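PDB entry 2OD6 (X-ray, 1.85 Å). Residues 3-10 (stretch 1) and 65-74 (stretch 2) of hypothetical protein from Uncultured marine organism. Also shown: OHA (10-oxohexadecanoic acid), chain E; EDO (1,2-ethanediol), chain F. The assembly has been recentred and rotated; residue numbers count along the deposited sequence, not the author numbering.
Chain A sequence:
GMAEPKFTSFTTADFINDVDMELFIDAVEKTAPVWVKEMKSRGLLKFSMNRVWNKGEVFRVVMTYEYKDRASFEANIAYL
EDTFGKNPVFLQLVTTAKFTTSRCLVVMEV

Stretch 1 3-10: AEPKFTSF
Stretch 2, residues 65-74: YEYKDRASFE

How do the two stretches pair? Strand 7-10 runs antiparallel to strand 65-67, their axes 4.8 Å apart at 169°. F7 faces Y67 and S9 faces Y65 in hydrogen-bonded pairs: Y67 N to F7 O is 2.8 Å, S9 N to Y65 O 3.1 Å and Y65 N to S9 O 3.0 Å, whereas F7 N to Y67 O, at 3.4 Å, is weak. T8 and E66 form the non-hydrogen-bonded pair between them, side chains on the opposite sheet face.

What surrounds the F7 ring? With chi1 at -92°, between wells, and chi2 at 51°, its face is turned to R70, the first residue of helix 70-74. R70 CA sits 3.8 Å from the F7 ring centroid, over the face; R70 is t, t and unmodelled beyond CD. The CA-to-CB bond of F73 (t, chi2 76°) points toward stretch 1, F73 CD2 3.9 Å from F7 CD2, the rings slid apart.

Why do S9, Y65 and Y67 share a face? Side chains alternate along each strand, and the pairs S9-Y65 and F7-Y67 put all three on F7's side of the sheet; each is m in chi1, and from there all three hydroxyls reach the fatty acid: S9 OG and Y67 OH donate to OHA O2 at 2.8 and 2.6 Å, Y65 OH to OHA O1 at 3.2 Å.

What fixes the helix start? D69 (p) caps it, OD1 accepting from S72 N at 2.8 Å. E4 (t, p) reaches it through water 1, which donates to E4 OE2 and P5 O and accepts from R70 N.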

# COMPACT_ATOMS: atom_id res chain seq x y z
N ALA A 3 0.33 7.85 19.54
CA ALA A 3 0.84 7.03 20.64
C ALA A 3 0.53 5.56 20.36
O ALA A 3 1.36 4.68 20.58
CB ALA A 3 0.21 7.45 21.96
N GLU A 4 -0.68 5.33 19.88
CA GLU A 4 -1.14 4.00 19.48
C GLU A 4 -1.36 4.05 17.98
O GLU A 4 -2.43 4.41 17.52
CB GLU A 4 -2.43 3.67 20.25
CG GLU A 4 -2.93 2.24 20.10
CD GLU A 4 -2.06 1.20 20.77
OE1 GLU A 4 -1.77 1.33 21.98
OE2 GLU A 4 -1.67 0.25 20.09
N PRO A 5 -0.33 3.72 17.20
CA PRO A 5 -0.50 3.88 15.74
C PRO A 5 -1.35 2.83 15.09
O PRO A 5 -1.39 1.68 15.55
CB PRO A 5 0.94 3.76 15.21
CG PRO A 5 1.62 2.90 16.20
CD PRO A 5 1.01 3.24 17.54
N LYS A 6 -1.99 3.21 13.98
CA LYS A 6 -2.61 2.26 13.10
C LYS A 6 -1.54 1.37 12.48
O LYS A 6 -0.37 1.74 12.37
CB LYS A 6 -3.39 2.97 11.99
CG LYS A 6 -4.60 3.68 12.52
CD LYS A 6 -5.05 4.83 11.69
CE LYS A 6 -5.70 4.46 10.42
NZ LYS A 6 -6.77 5.48 10.12
N PHE A 7 -1.96 0.20 12.10
CA PHE A 7 -1.12 -0.79 11.44
C PHE A 7 -1.69 -1.06 10.03
O PHE A 7 -2.92 -1.10 9.87
CB PHE A 7 -1.13 -2.10 12.23
CG PHE A 7 -0.02 -2.22 13.24
CD1 PHE A 7 0.20 -1.22 14.17
CD2 PHE A 7 0.80 -3.34 13.25
CE1 PHE A 7 1.23 -1.33 15.11
CE2 PHE A 7 1.82 -3.45 14.20
CZ PHE A 7 2.03 -2.44 15.13
N THR A 8 -0.81 -1.24 9.03
CA THR A 8 -1.18 -1.55 7.64
C THR A 8 -0.23 -2.53 7.03
O THR A 8 0.97 -2.37 7.14
CB THR A 8 -1.19 -0.30 6.75
OG1 THR A 8 -2.15 0.63 7.27
CG2 THR A 8 -1.64 -0.62 5.30
N SER A 9 -0.80 -3.56 6.42
CA SER A 9 -0.03 -4.59 5.73
C SER A 9 -0.32 -4.47 4.24
O SER A 9 -1.47 -4.17 3.87
CB SER A 9 -0.45 -5.93 6.23
OG SER A 9 -0.16 -6.07 7.60
N PHE A 10 0.70 -4.69 3.42
CA PHE A 10 0.58 -4.68 1.96
C PHE A 10 1.05 -5.98 1.49
O PHE A 10 2.23 -6.29 1.67
CB PHE A 10 1.46 -3.60 1.32
CG PHE A 10 1.22 -2.24 1.85
CD1 PHE A 10 0.21 -1.44 1.35
CD2 PHE A 10 1.98 -1.75 2.90
CE1 PHE A 10 -0.02 -0.17 1.85
CE2 PHE A 10 1.75 -0.48 3.41
CZ PHE A 10 0.75 0.31 2.90
N TYR A 65 -4.44 -4.13 3.91
CA TYR A 65 -5.25 -4.35 5.10
C TYR A 65 -5.00 -3.20 6.06
O TYR A 65 -3.89 -3.03 6.55
CB TYR A 65 -4.80 -5.65 5.74
CG TYR A 65 -4.99 -6.81 4.88
CD1 TYR A 65 -4.00 -7.17 3.97
CD2 TYR A 65 -6.16 -7.57 4.91
CE1 TYR A 65 -4.13 -8.27 3.11
CE2 TYR A 65 -6.31 -8.71 4.04
CZ TYR A 65 -5.29 -9.02 3.16
OH TYR A 65 -5.44 -10.08 2.34
N GLU A 66 -5.99 -2.38 6.33
CA GLU A 66 -5.80 -1.26 7.20
C GLU A 66 -6.44 -1.59 8.56
O GLU A 66 -7.65 -1.69 8.65
CB GLU A 66 -6.48 -0.01 6.63
CG GLU A 66 -5.69 0.63 5.51
CD GLU A 66 -6.44 1.68 4.78
OE1 GLU A 66 -6.99 2.64 5.40
OE2 GLU A 66 -6.47 1.55 3.54
N TYR A 67 -5.61 -1.74 9.59
CA TYR A 67 -6.07 -2.04 10.92
C TYR A 67 -6.07 -0.84 11.87
O TYR A 67 -5.29 0.12 11.72
CB TYR A 67 -5.20 -3.13 11.52
CG TYR A 67 -5.01 -4.36 10.65
CD1 TYR A 67 -5.99 -5.34 10.58
CD2 TYR A 67 -3.84 -4.57 9.94
CE1 TYR A 67 -5.81 -6.49 9.80
CE2 TYR A 67 -3.65 -5.71 9.18
CZ TYR A 67 -4.64 -6.68 9.14
OH TYR A 67 -4.47 -7.83 8.42
N LYS A 68 -6.93 -0.92 12.88
CA LYS A 68 -7.09 0.14 13.88
C LYS A 68 -5.78 0.35 14.65
O LYS A 68 -5.43 1.47 15.01
CB LYS A 68 -8.21 -0.27 14.84
CG LYS A 68 -8.81 0.78 15.77
CD LYS A 68 -10.03 0.18 16.57
CE LYS A 68 -9.73 -0.23 18.04
NZ LYS A 68 -10.88 -0.86 18.93
N ASP A 69 -5.06 -0.74 14.91
CA ASP A 69 -3.92 -0.70 15.83
C ASP A 69 -3.23 -2.04 15.85
O ASP A 69 -3.65 -2.95 15.15
CB ASP A 69 -4.33 -0.30 17.26
CG ASP A 69 -5.54 -1.09 17.82
OD1 ASP A 69 -5.76 -2.26 17.46
OD2 ASP A 69 -6.23 -0.54 18.69
N ARG A 70 -2.19 -2.15 16.67
CA ARG A 70 -1.43 -3.41 16.83
C ARG A 70 -2.28 -4.58 17.29
O ARG A 70 -2.14 -5.67 16.77
CB ARG A 70 -0.28 -3.22 17.82
CG ARG A 70 0.68 -4.41 17.92
CD ARG A 70 1.80 -4.16 18.94
N ALA A 71 -3.13 -4.38 18.29
CA ALA A 71 -4.00 -5.45 18.82
C ALA A 71 -4.96 -5.94 17.76
O ALA A 71 -5.21 -7.14 17.69
CB ALA A 71 -4.79 -4.97 20.08
N SER A 72 -5.47 -5.04 16.92
CA SER A 72 -6.40 -5.43 15.86
C SER A 72 -5.68 -6.21 14.77
O SER A 72 -6.21 -7.20 14.26
CB SER A 72 -7.09 -4.21 15.26
OG SER A 72 -7.77 -3.52 16.27
N PHE A 73 -4.48 -5.75 14.40
CA PHE A 73 -3.63 -6.50 13.48
C PHE A 73 -3.40 -7.93 13.98
O PHE A 73 -3.64 -8.90 13.25
CB PHE A 73 -2.28 -5.78 13.24
CG PHE A 73 -1.18 -6.70 12.77
CD1 PHE A 73 -1.15 -7.15 11.45
CD2 PHE A 73 -0.19 -7.11 13.64
CE1 PHE A 73 -0.17 -8.02 11.02
CE2 PHE A 73 0.81 -7.99 13.21
CZ PHE A 73 0.82 -8.44 11.91
N GLU A 74 -2.99 -8.05 15.25
CA GLU A 74 -2.71 -9.35 15.84
C GLU A 74 -3.92 -10.29 15.87
O GLU A 74 -3.78 -11.49 15.61
CB GLU A 74 -2.10 -9.18 17.24
CG GLU A 74 -0.66 -8.63 17.21
CD GLU A 74 -0.07 -8.37 18.60
OE1 GLU A 74 -0.70 -8.74 19.60
OE2 GLU A 74 1.03 -7.78 18.68
O2 OHA E . -2.03 -8.14 7.72
C16 OHA E . -1.64 -9.13 7.12
O3 OHA E . -0.35 -9.35 7.18
C15 OHA E . -2.56 -10.09 6.38
C14 OHA E . -1.81 -10.92 5.32
C13 OHA E . -2.61 -12.11 4.72
C12 OHA E . -2.69 -12.11 3.18
C11 OHA E . -3.02 -13.48 2.54
C10 OHA E . -4.10 -13.48 1.44
C9 OHA E . -5.52 -13.47 2.05
C8 OHA E . -6.68 -13.05 1.12
C7 OHA E . -7.97 -12.84 1.93
O1 OHA E . -8.22 -11.75 2.45
C6 OHA E . -9.00 -13.93 2.14
C5 OHA E . -8.71 -15.21 1.36
C4 OHA E . -9.86 -16.22 1.55
C3 OHA E . -9.78 -17.49 0.68
C2 OHA E . -9.64 -17.27 -0.83
C1 OHA E . -8.33 -17.84 -1.34
C1 EDO F . 3.09 -6.77 16.52
O1 EDO F . 3.06 -8.20 16.54
C2 EDO F . 4.54 -6.31 16.32
O2 EDO F . 4.63 -4.88 16.42
O HOH W 1 -0.93 0.35 17.66
O HOH W 2 -2.97 -1.96 20.21